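PDB 2HLY: hypothetical protein Atu2299 from Agrobacterium tumefaciens, which is of unknown function but belongs to the DUF2026 family, placed in the CA clan of papain-like peptidases, so a relationship to cysteine peptidases is possible. Local coordinates for residues D100-A103 with P104-E108; A43-L46 with Q47-K51. All blocks are in the same frame, centred on the assembly; numbering follows the deposited sequence.

Contact 1: D100-A103 with P104-E108; sequences DFMA and PAFSE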
loop_
_atom_site.group_PDB
_atom_site.type_symbol
_atom_site.label_atom_id
_atom_site.label_comp_id
_atom_site.label_asym_id
_atom_site.label_seq_id
_atom_site.Cartn_x
_atom_site.Cartn_y
_atom_site.Cartn_z
ATOM N N ASP A 100 0.059 -5.291 1.123
ATOM C CA ASP A 100 -0.763 -4.131 0.796
ATOM C C ASP A 100 -0.447 -3.062 1.828
ATOM O O ASP A 100 -0.983 -3.077 2.942
ATOM C CB ASP A 100 -2.255 -4.493 0.785
ATOM C CG ASP A 100 -3.104 -3.411 0.166
ATOM O OD1 ASP A 100 -2.694 -2.225 0.230
ATOM O OD2 ASP A 100 -4.169 -3.751 -0.408
ATOM N N PHE A 101 0.440 -2.142 1.464
ATOM C CA PHE A 101 0.841 -1.096 2.412
ATOM C C PHE A 101 -0.275 -0.101 2.724
ATOM O O PHE A 101 -0.125 0.688 3.653
ATOM C CB PHE A 101 2.073 -0.338 1.903
ATOM C CG PHE A 101 3.313 -1.159 1.904
ATOM C CD1 PHE A 101 3.961 -1.432 3.097
ATOM C CD2 PHE A 101 3.860 -1.629 0.708
ATOM C CE1 PHE A 101 5.135 -2.206 3.103
ATOM C CE2 PHE A 101 5.036 -2.396 0.715
ATOM C CZ PHE A 101 5.678 -2.661 1.912
ATOM N N MET A 102 -1.366 -0.123 1.947
ATOM C CA MET A 102 -2.489 0.768 2.200
ATOM C C MET A 102 -3.386 0.248 3.322
ATOM O O MET A 102 -4.256 0.971 3.789
ATOM C CB MET A 102 -3.338 0.961 0.930
ATOM C CG MET A 102 -4.349 2.087 1.055
ATOM S SD MET A 102 -5.167 2.294 -0.525
ATOM C CE MET A 102 -6.609 3.271 -0.029
ATOM N N ALA A 103 -3.200 -1.013 3.730
ATOM C CA ALA A 103 -4.185 -1.642 4.610
ATOM C C ALA A 103 -4.538 -0.825 5.868
ATOM O O ALA A 103 -5.718 -0.789 6.265
ATOM C CB ALA A 103 -3.782 -3.093 4.967
ATOM N N PRO A 104 -3.538 -0.187 6.525
ATOM C CA PRO A 104 -3.910 0.626 7.714
ATOM C C PRO A 104 -4.898 1.770 7.419
ATOM O O PRO A 104 -5.531 2.288 8.356
ATOM C CB PRO A 104 -2.552 1.157 8.220
ATOM C CG PRO A 104 -1.542 0.129 7.708
ATOM C CD PRO A 104 -2.074 -0.215 6.327
ATOM N N ALA A 105 -5.028 2.154 6.152
ATOM C CA ALA A 105 -5.928 3.221 5.740
ATOM C C ALA A 105 -7.317 2.713 5.359
ATOM O O ALA A 105 -8.178 3.507 4.964
ATOM C CB ALA A 105 -5.316 4.004 4.581
ATOM N N PHE A 106 -7.539 1.401 5.451
ATOM C CA PHE A 106 -8.818 0.827 5.016
ATOM C C PHE A 106 -10.007 1.240 5.886
ATOM O O PHE A 106 -11.155 0.982 5.522
ATOM C CB PHE A 106 -8.750 -0.695 4.941
ATOM C CG PHE A 106 -7.938 -1.238 3.781
ATOM C CD1 PHE A 106 -7.506 -0.423 2.729
ATOM C CD2 PHE A 106 -7.641 -2.594 3.733
ATOM C CE1 PHE A 106 -6.771 -0.970 1.663
ATOM C CE2 PHE A 106 -6.918 -3.141 2.664
ATOM C CZ PHE A 106 -6.480 -2.329 1.645
ATOM N N SER A 107 -9.750 1.858 7.034
ATOM C CA SER A 107 -10.850 2.389 7.851
ATOM C C SER A 107 -11.592 3.528 7.150
ATOM O O SER A 107 -12.785 3.735 7.381
ATOM C CB SER A 107 -10.330 2.865 9.193
ATOM O OG SER A 107 -9.463 1.887 9.741
ATOM N N GLU A 108 -10.884 4.282 6.317
ATOM C CA GLU A 108 -11.477 5.420 5.627
ATOM C C GLU A 108 -12.333 4.911 4.488
ATOM O O GLU A 108 -11.909 4.047 3.719
ATOM C CB GLU A 108 -10.399 6.337 5.071
ATOM C CG GLU A 108 -9.387 6.805 6.089
ATOM C CD GLU A 108 -8.391 7.792 5.501
ATOM O OE1 GLU A 108 -8.820 8.707 4.761
ATOM O OE2 GLU A 108 -7.181 7.652 5.785
#

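Contact 2: A43-L46 with Q47-K51; sequences AFIL and QQHYK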
loop_
_atom_site.group_PDB
_atom_site.type_symbol
_atom_site.label_atom_id
_atom_site.label_comp_id
_atom_site.label_asym_id
_atom_site.label_seq_id
_atom_site.Cartn_x
_atom_site.Cartn_y
_atom_site.Cartn_z
ATOM N N ALA A 43 6.958 -0.783 -3.030
ATOM C CA ALA A 43 7.829 -1.606 -3.865
ATOM C C ALA A 43 9.230 -1.004 -3.975
ATOM O O ALA A 43 10.229 -1.720 -3.875
ATOM C CB ALA A 43 7.214 -1.796 -5.234
ATOM N N PHE A 44 9.298 0.314 -4.143
ATOM C CA PHE A 44 10.597 0.984 -4.270
ATOM C C PHE A 44 11.409 0.830 -2.988
ATOM O O PHE A 44 12.606 0.512 -3.017
ATOM C CB PHE A 44 10.392 2.456 -4.609
ATOM C CG PHE A 44 11.674 3.205 -4.877
ATOM C CD1 PHE A 44 12.580 2.758 -5.844
ATOM C CD2 PHE A 44 11.957 4.378 -4.179
ATOM C CE1 PHE A 44 13.777 3.469 -6.083
ATOM C CE2 PHE A 44 13.141 5.083 -4.417
ATOM C CZ PHE A 44 14.039 4.630 -5.362
ATOM N N ILE A 45 10.753 1.042 -1.853
ATOM C CA ILE A 45 11.421 0.892 -0.575
ATOM C C ILE A 45 11.900 -0.559 -0.391
ATOM O O ILE A 45 13.026 -0.807 0.060
ATOM C CB ILE A 45 10.496 1.336 0.577
ATOM C CG1 ILE A 45 10.313 2.855 0.513
ATOM C CG2 ILE A 45 11.041 0.845 1.932
ATOM C CD1 ILE A 45 9.181 3.423 1.435
ATOM N N LEU A 46 11.067 -1.528 -0.771
ATOM C CA LEU A 46 11.494 -2.920 -0.668
ATOM C C LEU A 46 12.702 -3.224 -1.550
ATOM O O LEU A 46 13.628 -3.912 -1.122
ATOM C CB LEU A 46 10.347 -3.868 -1.006
ATOM C CG LEU A 46 9.198 -3.867 -0.002
ATOM C CD1 LEU A 46 8.076 -4.740 -0.555
ATOM C CD2 LEU A 46 9.659 -4.364 1.371
ATOM N N GLN A 47 12.668 -2.734 -2.785
ATOM C CA GLN A 47 13.798 -2.902 -3.697
ATOM C C GLN A 47 15.075 -2.313 -3.096
ATOM O O GLN A 47 16.128 -2.958 -3.093
ATOM C CB GLN A 47 13.500 -2.211 -5.013
ATOM C CG GLN A 47 12.486 -2.959 -5.844
ATOM C CD GLN A 47 11.912 -2.090 -6.942
ATOM O OE1 GLN A 47 12.476 -1.041 -7.291
ATOM N NE2 GLN A 47 10.785 -2.511 -7.492
ATOM N N GLN A 48 14.968 -1.094 -2.576
ATOM C CA GLN A 48 16.141 -0.330 -2.126
ATOM C C GLN A 48 16.701 -0.782 -0.785
ATOM O O GLN A 48 17.925 -0.762 -0.587
ATOM C CB GLN A 48 15.818 1.174 -2.085
ATOM C CG GLN A 48 15.631 1.805 -3.450
ATOM C CD GLN A 48 16.917 1.798 -4.251
ATOM O OE1 GLN A 48 17.986 2.076 -3.717
ATOM N NE2 GLN A 48 16.821 1.447 -5.536
ATOM N N HIS A 49 15.821 -1.180 0.135
ATOM C CA HIS A 49 16.230 -1.560 1.498
ATOM C C HIS A 49 16.302 -3.054 1.797
ATOM O O HIS A 49 17.015 -3.455 2.732
ATOM C CB HIS A 49 15.305 -0.908 2.518
ATOM C CG HIS A 49 15.499 0.565 2.637
ATOM N ND1 HIS A 49 16.305 1.129 3.601
ATOM C CD2 HIS A 49 15.003 1.590 1.906
ATOM C CE1 HIS A 49 16.267 2.446 3.479
ATOM N NE2 HIS A 49 15.490 2.749 2.454
ATOM N N TYR A 50 15.560 -3.858 1.038
ATOM C CA TYR A 50 15.469 -5.309 1.287
ATOM C C TYR A 50 16.042 -6.149 0.150
ATOM O O TYR A 50 16.194 -7.372 0.290
ATOM C CB TYR A 50 14.011 -5.725 1.562
ATOM C CG TYR A 50 13.476 -5.194 2.864
ATOM C CD1 TYR A 50 13.428 -6.009 3.997
ATOM C CD2 TYR A 50 13.034 -3.872 2.978
ATOM C CE1 TYR A 50 12.960 -5.526 5.218
ATOM C CE2 TYR A 50 12.556 -3.388 4.173
ATOM C CZ TYR A 50 12.512 -4.218 5.300
ATOM O OH TYR A 50 12.041 -3.716 6.493
ATOM N N LYS A 51 16.357 -5.491 -0.971
ATOM C CA LYS A 51 17.054 -6.124 -2.099
ATOM C C LYS A 51 16.267 -7.295 -2.640
ATOM O O LYS A 51 16.830 -8.334 -2.987
ATOM C CB LYS A 51 18.465 -6.590 -1.700
ATOM C CG LYS A 51 19.255 -5.568 -0.911
ATOM C CD LYS A 51 19.501 -4.312 -1.708
ATOM C CE LYS A 51 20.752 -4.449 -2.569
ATOM N NZ LYS A 51 20.979 -3.212 -3.356
#

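Contact 1: D100-A103 with P104-E108
Phe106 folds back over the turn that precedes it, and its ring is met by Asp100, Met102 and Ala103. The path starts at CB, which lies 3.3 Å from Ala103 O; CG also sits close to that carbonyl. With CG anti to its own carbonyl carbon and beside the backbone N (chi1 -73°), the ring comes to lie over Ala103 CA. CD1 and CE1 then run past Met102, whose CG comes 3.9 Å from Phe106 CE1, the extended thioether chain crossing the ring at about a right angle. Along the other flank CD2 and CE2 lie by Ala103, whose CA stands over the centre of one face in a CH-pi contact, 3.6 Å from the centroid and 8° off the normal. At the far end CZ meets Asp100 OD2 at 3.4 Å; this oxygen approaches the ring edge near its plane, and the carboxylate is turned 89° from the ring. OD2 is also hydrogen-bonded to His89 NE2, a His-Asp pair on adjacent antiparallel strands that is consistent with the papain-like clan, while OD1 receives the backbone N of Met102 at 3.0 Å in an Asx turn.

Two backbone bonds fix the fold-back. Ala105 N reaches Met102 O at 2.8 Å, and Phe106 N reaches Ala103 O at 3.0 Å, both running from residue i+3 back to i in the 3-10 pattern. A type I turn from Asp100 to Ala103 leads into this segment, and a second type I turn runs from Ala105 to Glu108.

The whole piece leaves strand 97-100 and is largely buried. Phe101 and Pro104 pack on helix 10-24, Met102 lies against helix 31-50, Ala103 touches Phe120 of strand 120-123, and the Phe106 ring meets Phe72 of strand 68-72.

Contact 2: A43-L46 with Q47-K51
Ile45 O takes the shortest hydrogen bond across this stretch, from His49 N at 2.8 Å, and the imidazole of His49 also brings its edge to the same oxygen, in the ring plane. Ile45 CG2 touches His49 CD2 at 4.0 Å. The bond belongs to the i to i+4 ladder of the helix, together with Gln47 N to Ala43 O, Gln48 N to Phe44 O and Tyr50 N to Leu46 O; the last is the most bent, 142° at the hydrogen, close to where Lys51 leaves the helix with positive phi.

One turn on from Phe44, Gln48 sets its CG over a face of the Phe44 ring through chi1 (-69°), 3.9 Å from the centroid and offset toward the rim, and the bend at chi2 brings CD and NE2 beside Phe44 CE1. Gln47 OE1 lies at the edge of that ring. Leu46 CD2 meets Tyr50 CD2 at 3.8 Å.

Around this end of helix 31-50, Phe44 and Ile45 pack on helix 160-172, Ala43 and Leu46 rest on strand 54-58, where Gln47 NE2 also bonds Ala54 O, and His49 NE2 reaches Ala170 O; Tyr50 touches Asp12 of helix 10-24.

How the contacts relate
Contact 1 is buried near the middle of the chain, whereas contact 2 lies farther out, with Gln48 and Lys51 exposed. Both pack on helix 10-24 and meet directly where Phe101 CZ touches Leu46 CD1 at 4.0 Å, although their centres are about 20 Å apart. Helix 31-50 also receives Met102 of contact 1 nearer its start. In 100-108 a tight turn brings a carboxylate and an aromatic ring together inside the protein; in 43-51 regular helical bonding carries the backbone, and amide and aromatic side chains run along a partly exposed surface.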